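Local coordinates for protein alpha-toxin (Clostridium novyi, PDB 2VK9) that is a large clostridial toxin whose catalytic domain belongs to the GT-A clan of glycosyltransferase folds, at residues R271-D284 against N386-N399. Numbering follows the deposited sequence.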
loop_
_atom_site.group_PDB
_atom_site.type_symbol
_atom_site.label_atom_id
_atom_site.label_comp_id
_atom_site.label_asym_id
_atom_site.label_seq_id
_atom_site.Cartn_x
_atom_site.Cartn_y
_atom_site.Cartn_z
ATOM N N ARG A 271 -1.269 7.307 -5.082
ATOM C CA ARG A 271 -2.077 6.168 -5.519
ATOM C C ARG A 271 -3.570 6.382 -5.283
ATOM O O ARG A 271 -4.413 6.188 -6.168
ATOM C CB ARG A 271 -1.654 5.013 -4.642
ATOM C CG ARG A 271 -1.822 3.640 -5.177
ATOM C CD ARG A 271 -0.978 2.714 -4.315
ATOM N NE ARG A 271 0.395 3.198 -4.297
ATOM C CZ ARG A 271 1.472 2.425 -4.298
ATOM N NH1 ARG A 271 1.367 1.093 -4.313
ATOM N NH2 ARG A 271 2.665 3.000 -4.289
ATOM N N ILE A 272 -3.878 6.762 -4.048
ATOM C CA ILE A 272 -5.236 6.876 -3.572
ATOM C C ILE A 272 -5.919 8.052 -4.254
ATOM O O ILE A 272 -7.046 7.923 -4.748
ATOM C CB ILE A 272 -5.256 6.985 -2.042
ATOM C CG1 ILE A 272 -4.791 5.661 -1.434
ATOM C CG2 ILE A 272 -6.643 7.326 -1.541
ATOM C CD1 ILE A 272 -4.591 5.708 0.077
ATOM N N ALA A 273 -5.229 9.186 -4.304
ATOM C CA ALA A 273 -5.738 10.361 -4.983
ATOM C C ALA A 273 -5.985 10.081 -6.475
ATOM O O ALA A 273 -7.003 10.510 -7.014
ATOM C CB ALA A 273 -4.800 11.549 -4.780
ATOM N N ILE A 274 -5.079 9.351 -7.130
ATOM C CA ILE A 274 -5.254 9.015 -8.547
ATOM C C ILE A 274 -6.569 8.258 -8.734
ATOM O O ILE A 274 -7.411 8.641 -9.557
ATOM C CB ILE A 274 -4.098 8.153 -9.122
ATOM C CG1 ILE A 274 -2.754 8.883 -9.057
ATOM C CG2 ILE A 274 -4.406 7.717 -10.551
ATOM C CD1 ILE A 274 -2.610 10.006 -10.032
ATOM N N LEU A 275 -6.750 7.193 -7.963
ATOM C CA LEU A 275 -7.981 6.413 -8.052
ATOM C C LEU A 275 -9.231 7.228 -7.752
ATOM O O LEU A 275 -10.256 7.014 -8.395
ATOM C CB LEU A 275 -7.929 5.180 -7.157
ATOM C CG LEU A 275 -6.878 4.137 -7.529
ATOM C CD1 LEU A 275 -6.676 3.180 -6.374
ATOM C CD2 LEU A 275 -7.285 3.396 -8.793
ATOM N N LYS A 276 -9.165 8.166 -6.809
ATOM C CA LYS A 276 -10.344 8.983 -6.554
ATOM C C LYS A 276 -10.626 9.991 -7.665
ATOM O O LYS A 276 -11.748 10.463 -7.814
ATOM C CB LYS A 276 -10.306 9.679 -5.198
ATOM C CG LYS A 276 -11.718 9.867 -4.655
ATOM C CD LYS A 276 -11.822 11.072 -3.779
ATOM C CE LYS A 276 -13.174 11.099 -3.039
ATOM N NZ LYS A 276 -13.113 11.839 -1.694
ATOM N N LYS A 277 -9.613 10.318 -8.450
ATOM C CA LYS A 277 -9.804 11.213 -9.573
ATOM C C LYS A 277 -10.266 10.434 -10.812
ATOM O O LYS A 277 -11.313 10.726 -11.345
ATOM C CB LYS A 277 -8.526 12.009 -9.831
ATOM C CG LYS A 277 -8.560 12.897 -11.059
ATOM C CD LYS A 277 -8.831 14.329 -10.722
ATOM C CE LYS A 277 -8.869 15.157 -12.008
ATOM N NZ LYS A 277 -9.984 16.191 -11.957
ATOM N N TYR A 278 -9.507 9.427 -11.236
ATOM C CA TYR A 278 -9.743 8.730 -12.501
ATOM C C TYR A 278 -10.477 7.418 -12.330
ATOM O O TYR A 278 -11.217 6.993 -13.217
ATOM C CB TYR A 278 -8.412 8.439 -13.211
ATOM C CG TYR A 278 -7.604 9.675 -13.533
ATOM C CD1 TYR A 278 -6.659 10.167 -12.629
ATOM C CD2 TYR A 278 -7.792 10.359 -14.735
ATOM C CE1 TYR A 278 -5.925 11.308 -12.906
ATOM C CE2 TYR A 278 -7.056 11.505 -15.032
ATOM C CZ TYR A 278 -6.128 11.979 -14.109
ATOM O OH TYR A 278 -5.389 13.121 -14.386
ATOM N N GLY A 279 -10.256 6.761 -11.195
ATOM C CA GLY A 279 -10.692 5.381 -11.010
ATOM C C GLY A 279 -9.952 4.466 -11.971
ATOM O O GLY A 279 -9.057 4.907 -12.693
ATOM N N GLY A 280 -10.341 3.195 -11.990
ATOM C CA GLY A 280 -9.732 2.207 -12.863
ATOM C C GLY A 280 -8.737 1.328 -12.126
ATOM O O GLY A 280 -8.941 0.971 -10.963
ATOM N N VAL A 281 -7.657 0.984 -12.819
ATOM C CA VAL A 281 -6.629 0.117 -12.285
ATOM C C VAL A 281 -5.419 0.950 -11.931
ATOM O O VAL A 281 -5.017 1.823 -12.702
ATOM C CB VAL A 281 -6.190 -0.916 -13.334
ATOM C CG1 VAL A 281 -5.202 -1.900 -12.743
ATOM C CG2 VAL A 281 -7.395 -1.640 -13.902
ATOM N N TYR A 282 -4.850 0.697 -10.759
ATOM C CA TYR A 282 -3.517 1.192 -10.444
ATOM C C TYR A 282 -2.575 0.014 -10.401
ATOM O O TYR A 282 -2.890 -1.008 -9.810
ATOM C CB TYR A 282 -3.447 1.916 -9.100
ATOM C CG TYR A 282 -2.016 2.055 -8.658
ATOM C CD1 TYR A 282 -1.193 3.048 -9.195
ATOM C CD2 TYR A 282 -1.454 1.146 -7.753
ATOM C CE1 TYR A 282 0.141 3.160 -8.820
ATOM C CE2 TYR A 282 -0.108 1.241 -7.375
ATOM C CZ TYR A 282 0.681 2.252 -7.911
ATOM O OH TYR A 282 2.005 2.348 -7.550
ATOM N N CYS A 283 -1.406 0.165 -11.001
ATOM C CA CYS A 283 -0.421 -0.894 -10.975
ATOM C C CYS A 283 0.977 -0.406 -10.633
ATOM O O CYS A 283 1.382 0.692 -10.992
ATOM C CB CYS A 283 -0.405 -1.646 -12.299
ATOM S SG CYS A 283 0.580 -3.149 -12.238
ATOM N N ASP A 284 1.700 -1.258 -9.921
ATOM C CA ASP A 284 3.092 -1.048 -9.606
ATOM C C ASP A 284 3.918 -1.406 -10.836
ATOM O O ASP A 284 3.637 -2.409 -11.506
ATOM C CB ASP A 284 3.459 -1.980 -8.467
ATOM C CG ASP A 284 4.555 -1.432 -7.589
ATOM O OD1 ASP A 284 5.753 -1.598 -7.959
ATOM O OD2 ASP A 284 4.205 -0.858 -6.518
ATOM N N ASN A 386 -0.836 -3.363 -1.778
ATOM C CA ASN A 386 -1.363 -2.192 -2.470
ATOM C C ASN A 386 -0.648 -1.918 -3.801
ATOM O O ASN A 386 -0.656 -0.796 -4.311
ATOM C CB ASN A 386 -1.366 -0.964 -1.550
ATOM C CG ASN A 386 0.029 -0.470 -1.216
ATOM O OD1 ASN A 386 0.983 -1.250 -1.180
ATOM N ND2 ASN A 386 0.151 0.835 -0.956
ATOM N N ALA A 387 -0.053 -2.969 -4.363
ATOM C CA ALA A 387 0.667 -2.893 -5.632
ATOM C C ALA A 387 -0.245 -2.956 -6.853
ATOM O O ALA A 387 0.154 -2.563 -7.948
ATOM C CB ALA A 387 1.698 -3.984 -5.699
ATOM N N PHE A 388 -1.457 -3.470 -6.659
ATOM C CA PHE A 388 -2.450 -3.592 -7.725
ATOM C C PHE A 388 -3.829 -3.360 -7.121
ATOM O O PHE A 388 -4.284 -4.143 -6.279
ATOM C CB PHE A 388 -2.365 -4.979 -8.355
ATOM C CG PHE A 388 -3.149 -5.135 -9.628
ATOM C CD1 PHE A 388 -2.591 -4.792 -10.854
ATOM C CD2 PHE A 388 -4.420 -5.672 -9.612
ATOM C CE1 PHE A 388 -3.302 -4.958 -12.041
ATOM C CE2 PHE A 388 -5.134 -5.836 -10.796
ATOM C CZ PHE A 388 -4.572 -5.479 -12.002
ATOM N N ILE A 389 -4.473 -2.269 -7.536
ATOM C CA ILE A 389 -5.749 -1.838 -6.984
ATOM C C ILE A 389 -6.721 -1.541 -8.109
ATOM O O ILE A 389 -6.386 -0.820 -9.052
ATOM C CB ILE A 389 -5.598 -0.539 -6.176
ATOM C CG1 ILE A 389 -4.424 -0.615 -5.195
ATOM C CG2 ILE A 389 -6.892 -0.189 -5.454
ATOM C CD1 ILE A 389 -4.029 0.754 -4.638
ATOM N N ILE A 390 -7.930 -2.083 -8.018
ATOM C CA ILE A 390 -8.965 -1.750 -8.984
ATOM C C ILE A 390 -10.136 -1.147 -8.246
ATOM O O ILE A 390 -10.648 -1.752 -7.311
ATOM C CB ILE A 390 -9.455 -2.977 -9.761
ATOM C CG1 ILE A 390 -8.299 -3.638 -10.515
ATOM C CG2 ILE A 390 -10.556 -2.571 -10.733
ATOM C CD1 ILE A 390 -8.606 -5.038 -10.972
ATOM N N SER A 391 -10.553 0.045 -8.658
ATOM C CA SER A 391 -11.691 0.720 -8.053
ATOM C C SER A 391 -12.198 1.814 -8.959
ATOM O O SER A 391 -11.398 2.509 -9.568
ATOM C CB SER A 391 -11.273 1.360 -6.733
ATOM O OG SER A 391 -12.269 2.259 -6.253
ATOM N N ASN A 392 -13.518 1.970 -9.041
ATOM C CA ASN A 392 -14.122 3.194 -9.584
ATOM C C ASN A 392 -14.096 4.306 -8.540
ATOM O O ASN A 392 -13.995 4.012 -7.350
ATOM C CB ASN A 392 -15.530 2.922 -10.106
ATOM C CG ASN A 392 -15.504 2.207 -11.433
ATOM O OD1 ASN A 392 -14.631 2.474 -12.255
ATOM N ND2 ASN A 392 -16.429 1.287 -11.650
ATOM N N ASN A 393 -14.139 5.572 -8.953
ATOM C CA ASN A 393 -13.940 6.635 -7.956
ATOM C C ASN A 393 -15.075 6.804 -6.948
ATOM O O ASN A 393 -14.881 7.382 -5.879
ATOM C CB ASN A 393 -13.493 7.975 -8.556
ATOM C CG ASN A 393 -14.457 8.531 -9.574
ATOM O OD1 ASN A 393 -15.646 8.680 -9.322
ATOM N ND2 ASN A 393 -13.932 8.883 -10.721
ATOM N N ASP A 394 -16.248 6.281 -7.293
ATOM C CA ASP A 394 -17.429 6.437 -6.467
ATOM C C ASP A 394 -17.635 5.225 -5.569
ATOM O O ASP A 394 -18.747 4.978 -5.094
ATOM C CB ASP A 394 -18.661 6.719 -7.337
ATOM C CG ASP A 394 -19.068 5.527 -8.215
ATOM O OD1 ASP A 394 -18.273 4.571 -8.385
ATOM O OD2 ASP A 394 -20.208 5.560 -8.743
ATOM N N SER A 395 -16.552 4.492 -5.324
ATOM C CA SER A 395 -16.578 3.281 -4.505
ATOM C C SER A 395 -16.626 3.551 -3.002
ATOM O O SER A 395 -15.941 4.436 -2.484
ATOM C CB SER A 395 -15.371 2.400 -4.827
ATOM O OG SER A 395 -15.178 1.435 -3.816
ATOM N N LEU A 396 -17.434 2.757 -2.311
ATOM C CA LEU A 396 -17.580 2.834 -0.862
ATOM C C LEU A 396 -16.294 2.458 -0.120
ATOM O O LEU A 396 -15.861 3.191 0.775
ATOM C CB LEU A 396 -18.743 1.954 -0.399
ATOM C CG LEU A 396 -19.000 1.877 1.114
ATOM C CD1 LEU A 396 -19.688 3.144 1.640
ATOM C CD2 LEU A 396 -19.815 0.645 1.443
ATOM N N THR A 397 -15.688 1.328 -0.482
ATOM C CA THR A 397 -14.422 0.918 0.136
ATOM C C THR A 397 -13.307 1.950 -0.098
ATOM O O THR A 397 -12.450 2.136 0.762
ATOM C CB THR A 397 -13.971 -0.484 -0.328
ATOM O OG1 THR A 397 -14.986 -1.439 -0.013
ATOM C CG2 THR A 397 -12.706 -0.905 0.375
ATOM N N LEU A 398 -13.331 2.617 -1.253
ATOM C CA LEU A 398 -12.366 3.662 -1.545
ATOM C C LEU A 398 -12.542 4.844 -0.599
ATOM O O LEU A 398 -11.559 5.389 -0.091
ATOM C CB LEU A 398 -12.469 4.125 -2.996
ATOM C CG LEU A 398 -11.353 5.064 -3.494
ATOM C CD1 LEU A 398 -10.069 4.314 -3.707
ATOM C CD2 LEU A 398 -11.758 5.767 -4.777
ATOM N N ASN A 399 -13.789 5.242 -0.355
ATOM C CA ASN A 399 -14.041 6.296 0.624
ATOM C C ASN A 399 -13.586 5.894 2.016
ATOM O O ASN A 399 -13.081 6.735 2.758
ATOM C CB ASN A 399 -15.501 6.745 0.624
ATOM C CG ASN A 399 -15.832 7.660 -0.562
ATOM O OD1 ASN A 399 -16.885 7.513 -1.196
ATOM N ND2 ASN A 399 -14.927 8.604 -0.874
HETATM O O HOH W 1 -14.007 5.631 -11.896
#
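The guanidinium of Arg271 has Asn386 ND2 over one face, with the two planes 14° apart. Tyr282 OH lies over the opposite face, 3.3 Å above the plane. The carbonyl of Asn386 meets the edge. Arg271 NH1 donates to Asn386 O (2.8 Å), which lies in the guanidinium plane, although NH1 stands well above the carbonyl plane. A bend at chi3 (-55°) turns the guanidinium out of line with its stem. Arg271 CG lies over the centre of one face of the Tyr282 ring, and Asn386 O comes to that ring's edge. Arg271 NH2 hydrogen-bonds Ser267 and has a long, weak ion pair with Asp268. The NH1 and Ser267 bonds would hold the guanidinium's rotation. The Phe388 ring takes Cys283 SG at its edge (SG to CD1 3.8 Å), a sulfur-aromatic contact. Its far end, CE1 and CZ, meets Val281 CG1. Val281 and Ile390 lie side by side on this same face of the sheet.

Ile389 points to the other face, towards the helix. Its CD1 meets Arg271 CD (3.6 Å), and its CG2 meets Leu275 CD1. Leu398 extends this apolar layer, its CD1 4.2 Å from Leu275 CB, with CD2 against the Lys276 backbone. At the helix end Asn393 CB packs on the carbonyls of Leu275 and Lys276, while ND2 gives Lys277 O a weak bond.

The backbones pair antiparallel. Tyr282 N donates to Ile389 O (2.8 Å), and Ile389 N returns a bond to Tyr282 O. Gly280 and Ser391 form a second such hydrogen-bonded pair. Strand 99-103 flanks 280-283 on its other edge. Helix 263-278 thus runs through Gly279, with positive phi, into a central strand and packs back on the sheet, as expected of the mixed alpha/beta core of a GT-A glycosyltransferase fold.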